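Local coordinates for DUF5624 domain-containing protein (Legionella pneumophila subsp. pneumophila, PDB 4JX2), which is of unknown function but is a putative secreted protein of the DUF5624 family, seen as a largely helical two-subunit assembly with a small mixed sheet, at residues E112-A115 / I116-G120; I119-A122 / L123-L126; P222-N225 / V226-G229. One frame throughout, in Å; residues are numbered along the deposited sequence.

Contacts 1 and 2 are consecutive along the chain and share I119 and G120: residues 112-120 run from helix 110-117 into helix 119-131, and residues 119-126 continue along the latter. Their centres lie 10 Å apart. Contact 3, residues 222-229, follows much later, at the start of helix 223-247, with its centre 10 Å from contact 1 and 13 Å from contact 2. It nevertheless packs on both: Y223 OH bonds to I116 O and touches I119 CB, and V226 CG1 lies 3.9 Å from I116 CG2. The junction of the first two helices thus rests against the beginning of the third. All three contacts belong to the DUF5624 region and touch the second subunit.

Contact 1 of 3, residues E112-A115 / I116-G120; sequences EMTA and ISHIG
T114 lays its methyl over one face of the H118 imidazole, a CH-pi contact in which CG2 of T114 is 3.7 Å from the centroid of the H118 ring and 28° off its normal. The methyl is displaced toward the rim, with T114 CG2 closest to H118 CE1 at 3.3 Å. The two side chains run alongside each other and point the same way. A T114 chi1 of -60° puts OG1 beside the backbone N and leaves CG2 anti to it; the hydroxyl thus turns back along the preceding turn, where OG1 bonds to F110 O. The same pair is tied through the backbone, H118 N donating to T114 O at 3.0 Å. One residue earlier, S117 N donates to M113 O at 3.1 Å. S117 OG is the same distance, 3.1 Å, from M113 O, but that hydroxyl hydrogen could equally go elsewhere, so this bond is not settled. The two backbone bonds are i to i+4 links of an alpha helix, carried into the join between helix 110-117 and helix 119-131. At that join, around H118, I119 N donates to I116 O at 3.3 Å, three residues back. Beyond the first shell, S117 OG bonds to T230 OG1 on helix 223-247 and to a water at 2.9 Å, which also donates a weak bond to T114 OG1. I116 touches V151 of helix 136-155 and A185 of helix 175-197. From the second subunit, F41 meets the H118 ring with the planes at about 55°, while Y28 and T30 of that subunit both bond to E112 OE2.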
loop_
_atom_site.group_PDB
_atom_site.type_symbol
_atom_site.label_atom_id
_atom_site.label_comp_id
_atom_site.label_asym_id
_atom_site.label_seq_id
_atom_site.Cartn_x
_atom_site.Cartn_y
_atom_site.Cartn_z
ATOM N N GLU A 112 -16.350 21.534 11.767
ATOM C CA GLU A 112 -17.527 21.571 12.635
ATOM C C GLU A 112 -18.010 20.162 12.986
ATOM O O GLU A 112 -18.070 19.814 14.171
ATOM C CB GLU A 112 -18.669 22.375 11.980
ATOM C CG GLU A 112 -18.361 23.846 11.738
ATOM C CD GLU A 112 -17.707 24.229 10.420
ATOM O OE1 GLU A 112 -16.925 23.423 9.866
ATOM O OE2 GLU A 112 -17.937 25.373 9.964
HETATM N N MSE A 113 -18.279 19.343 11.944
HETATM C CA MSE A 113 -18.764 17.984 12.066
HETATM C C MSE A 113 -17.714 17.021 12.623
HETATM O O MSE A 113 -18.058 16.190 13.468
HETATM C CB MSE A 113 -19.237 17.516 10.703
HETATM C CG MSE A 113 -20.554 16.743 10.719
HETATM SE SE MSE A 113 -22.071 17.438 11.721
HETATM C CE MSE A 113 -22.135 19.231 11.100
ATOM N N THR A 114 -16.447 17.131 12.178
ATOM C CA THR A 114 -15.347 16.256 12.625
ATOM C C THR A 114 -15.059 16.484 14.117
ATOM O O THR A 114 -14.834 15.507 14.822
ATOM C CB THR A 114 -14.101 16.456 11.738
ATOM O OG1 THR A 114 -14.464 16.120 10.399
ATOM C CG2 THR A 114 -12.920 15.607 12.155
ATOM N N ALA A 115 -15.106 17.752 14.584
ATOM C CA ALA A 115 -14.894 18.138 15.974
ATOM C C ALA A 115 -15.857 17.395 16.903
ATOM O O ALA A 115 -15.440 16.917 17.954
ATOM C CB ALA A 115 -15.056 19.657 16.139
ATOM N N ILE A 116 -17.131 17.271 16.500
ATOM C CA ILE A 116 -18.157 16.556 17.276
ATOM C C ILE A 116 -17.893 15.015 17.230
ATOM O O ILE A 116 -17.969 14.377 18.279
ATOM C CB ILE A 116 -19.612 16.945 16.824
ATOM C CG1 ILE A 116 -19.877 18.462 17.024
ATOM C CG2 ILE A 116 -20.705 16.074 17.505
ATOM C CD1 ILE A 116 -19.784 19.030 18.511
ATOM N N SER A 117 -17.548 14.451 16.040
ATOM C CA SER A 117 -17.267 13.009 15.809
ATOM C C SER A 117 -16.155 12.493 16.676
ATOM O O SER A 117 -16.219 11.355 17.149
ATOM C CB SER A 117 -16.857 12.747 14.355
ATOM O OG SER A 117 -17.841 13.052 13.379
ATOM N N HIS A 118 -15.120 13.342 16.850
ATOM C CA HIS A 118 -13.877 13.094 17.546
ATOM C C HIS A 118 -13.956 13.135 19.080
ATOM O O HIS A 118 -12.978 12.737 19.743
ATOM C CB HIS A 118 -12.826 14.075 17.044
ATOM C CG HIS A 118 -12.199 13.630 15.757
ATOM N ND1 HIS A 118 -11.296 14.426 15.083
ATOM C CD2 HIS A 118 -12.337 12.461 15.084
ATOM C CE1 HIS A 118 -10.908 13.719 14.037
ATOM N NE2 HIS A 118 -11.519 12.535 13.987
ATOM N N ILE A 119 -15.124 13.496 19.643
ATOM C CA ILE A 119 -15.342 13.533 21.098
ATOM C C ILE A 119 -15.214 12.100 21.666
ATOM O O ILE A 119 -14.535 11.925 22.689
ATOM C CB ILE A 119 -16.684 14.237 21.441
ATOM C CG1 ILE A 119 -16.517 15.760 21.228
ATOM C CG2 ILE A 119 -17.180 13.899 22.862
ATOM C CD1 ILE A 119 -17.827 16.588 21.252
ATOM N N GLY A 120 -15.780 11.115 20.954
ATOM C CA GLY A 120 -15.690 9.697 21.305
ATOM C C GLY A 120 -14.245 9.230 21.385
ATOM O O GLY A 120 -13.776 8.891 22.482
HETATM O O HOH W 1 -16.879 13.662 10.679
#

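Contact 2 of 3, residues I119-A122 / L123-L126; sequences IGPA and LMYL
The Y125 ring meets P121 through the proline carbonyl, whose oxygen lies obliquely against it, P121 O being nearest to Y125 CD1. The other flat partner of the tyrosine is F41 of the second subunit, set T-shaped (edge-to-face) to it. At the P121 ring, P121 CD and M124 CE are 4.5 Å apart, a loose touch. M124, a selenomethionine, leaves the backbone with CG anti to the carbonyl carbon (chi1 -72°) and then bends at its third torsion, which brings CE back to 3.6 Å from G120 C. Glycine has no CB there, and the methyl lies close over the peptide. On another side of the turn, I119 CG2 and L123 CD1 make an apolar contact at 4.3 Å. Four successive backbone bonds run through this first part of helix 119-131: L123 N to I119 O, M124 N to G120 O and L126 N to A122 O are each 3.0 Å, and Y125 N to P121 O is 2.9 Å. Their N-H...O angles of 149° to 160° are regular alpha-helical geometry. Lacking an N-H, P121 can send no such bond back toward S117, consistent with its place in the first turn of helix 119-131, after the break around H118. Around this turn, L123 packs on L208 and F212 of helix 205-213 and on Y192 of helix 175-197, A122 faces L144 of helix 136-155, and P121 and M124 both meet M227 of helix 223-247.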
loop_
_atom_site.group_PDB
_atom_site.type_symbol
_atom_site.label_atom_id
_atom_site.label_comp_id
_atom_site.label_asym_id
_atom_site.label_seq_id
_atom_site.Cartn_x
_atom_site.Cartn_y
_atom_site.Cartn_z
ATOM N N ILE A 119 -15.124 13.496 19.643
ATOM C CA ILE A 119 -15.342 13.533 21.098
ATOM C C ILE A 119 -15.214 12.100 21.666
ATOM O O ILE A 119 -14.535 11.925 22.689
ATOM C CB ILE A 119 -16.684 14.237 21.441
ATOM C CG1 ILE A 119 -16.517 15.760 21.228
ATOM C CG2 ILE A 119 -17.180 13.899 22.862
ATOM C CD1 ILE A 119 -17.827 16.588 21.252
ATOM N N GLY A 120 -15.780 11.115 20.954
ATOM C CA GLY A 120 -15.690 9.697 21.305
ATOM C C GLY A 120 -14.245 9.230 21.385
ATOM O O GLY A 120 -13.776 8.891 22.482
ATOM N N PRO A 121 -13.469 9.297 20.255
ATOM C CA PRO A 121 -12.042 8.890 20.300
ATOM C C PRO A 121 -11.219 9.659 21.334
ATOM O O PRO A 121 -10.372 9.052 21.994
ATOM C CB PRO A 121 -11.550 9.182 18.881
ATOM C CG PRO A 121 -12.781 9.029 18.042
ATOM C CD PRO A 121 -13.880 9.612 18.868
ATOM N N ALA A 122 -11.484 10.980 21.501
ATOM C CA ALA A 122 -10.807 11.824 22.509
ATOM C C ALA A 122 -10.976 11.238 23.916
ATOM O O ALA A 122 -9.983 11.074 24.638
ATOM C CB ALA A 122 -11.354 13.243 22.472
ATOM N N LEU A 123 -12.229 10.877 24.278
ATOM C CA LEU A 123 -12.547 10.301 25.577
ATOM C C LEU A 123 -11.903 8.924 25.751
ATOM O O LEU A 123 -11.407 8.626 26.849
ATOM C CB LEU A 123 -14.060 10.245 25.799
ATOM C CG LEU A 123 -14.706 11.573 26.198
ATOM C CD1 LEU A 123 -16.205 11.459 26.203
ATOM C CD2 LEU A 123 -14.177 12.086 27.561
HETATM N N MSE A 124 -11.861 8.117 24.660
HETATM C CA MSE A 124 -11.205 6.791 24.640
HETATM C C MSE A 124 -9.706 6.932 24.959
HETATM O O MSE A 124 -9.170 6.205 25.801
HETATM C CB MSE A 124 -11.385 6.105 23.281
HETATM C CG MSE A 124 -12.780 5.612 23.022
HETATM SE SE MSE A 124 -12.978 5.131 21.126
HETATM C CE MSE A 124 -14.828 5.724 20.841
ATOM N N TYR A 125 -9.060 7.926 24.321
ATOM C CA TYR A 125 -7.654 8.266 24.499
ATOM C C TYR A 125 -7.393 8.701 25.927
ATOM O O TYR A 125 -6.389 8.283 26.505
ATOM C CB TYR A 125 -7.235 9.371 23.509
ATOM C CG TYR A 125 -6.872 8.912 22.106
ATOM C CD1 TYR A 125 -7.571 7.880 21.479
ATOM C CD2 TYR A 125 -5.892 9.570 21.372
ATOM C CE1 TYR A 125 -7.264 7.478 20.177
ATOM C CE2 TYR A 125 -5.589 9.188 20.061
ATOM C CZ TYR A 125 -6.263 8.125 19.477
ATOM O OH TYR A 125 -5.962 7.730 18.199
ATOM N N LEU A 126 -8.313 9.495 26.515
ATOM C CA LEU A 126 -8.199 9.981 27.900
ATOM C C LEU A 126 -8.245 8.816 28.905
ATOM O O LEU A 126 -7.477 8.833 29.873
ATOM C CB LEU A 126 -9.273 11.034 28.220
ATOM C CG LEU A 126 -9.080 12.408 27.553
ATOM C CD1 LEU A 126 -10.332 13.215 27.635
ATOM C CD2 LEU A 126 -7.936 13.177 28.171
#

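Contact 3 of 3, residues P222-N225 / V226-G229; sequences PYNN and VMIG
The Y223 ring packs against V226 and M227, its successors by three and four residues in the opening turn of helix 223-247. From CB, the first torsion (chi1 -159°) sets CG anti to the backbone nitrogen and swings the ring toward the following turn. CD1 approaches the valine CB, and Y223 CE1 is 3.7 Å from V226 CG1. On the same side of the ring plane, M227 CG approaches obliquely by CD2 and CE2, with Y223 CD2 3.9 Å from M227 CG and the two side chains crossing at about a right angle. Further out, Y223 CZ comes to 3.6 Å from V226 CG1. That methyl sits over the ring face as a CH-pi partner, 4.0 Å from the Y223 centroid and 26° off the normal, displaced toward the rim. The valine can present it because CG1 is anti to its own nitrogen (chi1 167°). At the tip, Y223 OH bonds to I116 O. Y223 O meanwhile accepts the bond of M227 N at 2.9 Å, and G229 N donates to N225 O at 2.9 Å. At the start of the turn N225 N donates to P222 O at 3.1 Å, three residues back. F212 stacks on the Y223 ring, A185 and M188 of helix 175-197 also pack against it, and I228 turns to F369, L370 and L373 of helix 366-378. The chemistry is therefore mainly apolar, with one buried phenol whose hydroxyl is satisfied by a main-chain carbonyl of helix 110-117, a polar link that stands beside the S117-T230 hydroxyl pair in a mostly apolar interface.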
loop_
_atom_site.group_PDB
_atom_site.type_symbol
_atom_site.label_atom_id
_atom_site.label_comp_id
_atom_site.label_asym_id
_atom_site.label_seq_id
_atom_site.Cartn_x
_atom_site.Cartn_y
_atom_site.Cartn_z
ATOM N N PRO A 222 -27.419 6.529 22.199
ATOM C CA PRO A 222 -25.964 6.356 22.401
ATOM C C PRO A 222 -25.133 7.425 21.691
ATOM O O PRO A 222 -25.538 7.893 20.622
ATOM C CB PRO A 222 -25.681 4.987 21.766
ATOM C CG PRO A 222 -26.978 4.281 21.786
ATOM C CD PRO A 222 -28.039 5.321 21.617
ATOM N N TYR A 223 -23.942 7.769 22.237
ATOM C CA TYR A 223 -23.029 8.681 21.539
ATOM C C TYR A 223 -22.515 7.994 20.267
ATOM O O TYR A 223 -22.156 8.680 19.307
ATOM C CB TYR A 223 -21.861 9.168 22.409
ATOM C CG TYR A 223 -21.285 10.442 21.840
ATOM C CD1 TYR A 223 -21.903 11.670 22.070
ATOM C CD2 TYR A 223 -20.176 10.415 20.995
ATOM C CE1 TYR A 223 -21.419 12.843 21.490
ATOM C CE2 TYR A 223 -19.686 11.582 20.402
ATOM C CZ TYR A 223 -20.315 12.791 20.652
ATOM O OH TYR A 223 -19.838 13.948 20.091
ATOM N N ASN A 224 -22.525 6.635 20.255
ATOM C CA ASN A 224 -22.201 5.799 19.104
ATOM C C ASN A 224 -23.021 6.257 17.877
ATOM O O ASN A 224 -22.463 6.358 16.790
ATOM C CB ASN A 224 -22.520 4.342 19.427
ATOM C CG ASN A 224 -21.572 3.573 20.330
ATOM O OD1 ASN A 224 -20.367 3.789 20.390
ATOM N ND2 ASN A 224 -22.094 2.552 20.969
ATOM N N ASN A 225 -24.339 6.579 18.068
ATOM C CA ASN A 225 -25.227 7.066 17.003
ATOM C C ASN A 225 -24.804 8.472 16.520
ATOM O O ASN A 225 -24.868 8.751 15.316
ATOM C CB ASN A 225 -26.663 7.090 17.476
ATOM C CG ASN A 225 -27.316 5.735 17.663
ATOM O OD1 ASN A 225 -26.737 4.777 18.211
ATOM N ND2 ASN A 225 -28.585 5.663 17.283
ATOM N N VAL A 226 -24.343 9.335 17.442
ATOM C CA VAL A 226 -23.865 10.674 17.104
ATOM C C VAL A 226 -22.614 10.514 16.228
ATOM O O VAL A 226 -22.480 11.225 15.234
ATOM C CB VAL A 226 -23.620 11.560 18.360
ATOM C CG1 VAL A 226 -22.840 12.825 18.030
ATOM C CG2 VAL A 226 -24.928 11.920 19.024
HETATM N N MSE A 227 -21.726 9.561 16.567
HETATM C CA MSE A 227 -20.516 9.321 15.785
HETATM C C MSE A 227 -20.842 8.893 14.371
HETATM O O MSE A 227 -20.240 9.434 13.455
HETATM C CB MSE A 227 -19.610 8.309 16.460
HETATM C CG MSE A 227 -18.849 8.938 17.595
HETATM SE SE MSE A 227 -17.493 7.814 18.290
HETATM C CE MSE A 227 -18.613 6.509 19.353
ATOM N N ILE A 228 -21.835 8.000 14.173
ATOM C CA ILE A 228 -22.229 7.551 12.835
ATOM C C ILE A 228 -22.900 8.717 12.069
ATOM O O ILE A 228 -22.509 8.993 10.933
ATOM C CB ILE A 228 -23.114 6.271 12.869
ATOM C CG1 ILE A 228 -22.442 5.092 13.658
ATOM C CG2 ILE A 228 -23.541 5.839 11.455
ATOM C CD1 ILE A 228 -20.884 4.765 13.338
ATOM N N GLY A 229 -23.847 9.406 12.714
ATOM C CA GLY A 229 -24.570 10.523 12.117
ATOM C C GLY A 229 -23.661 11.613 11.583
ATOM O O GLY A 229 -23.788 12.032 10.432
#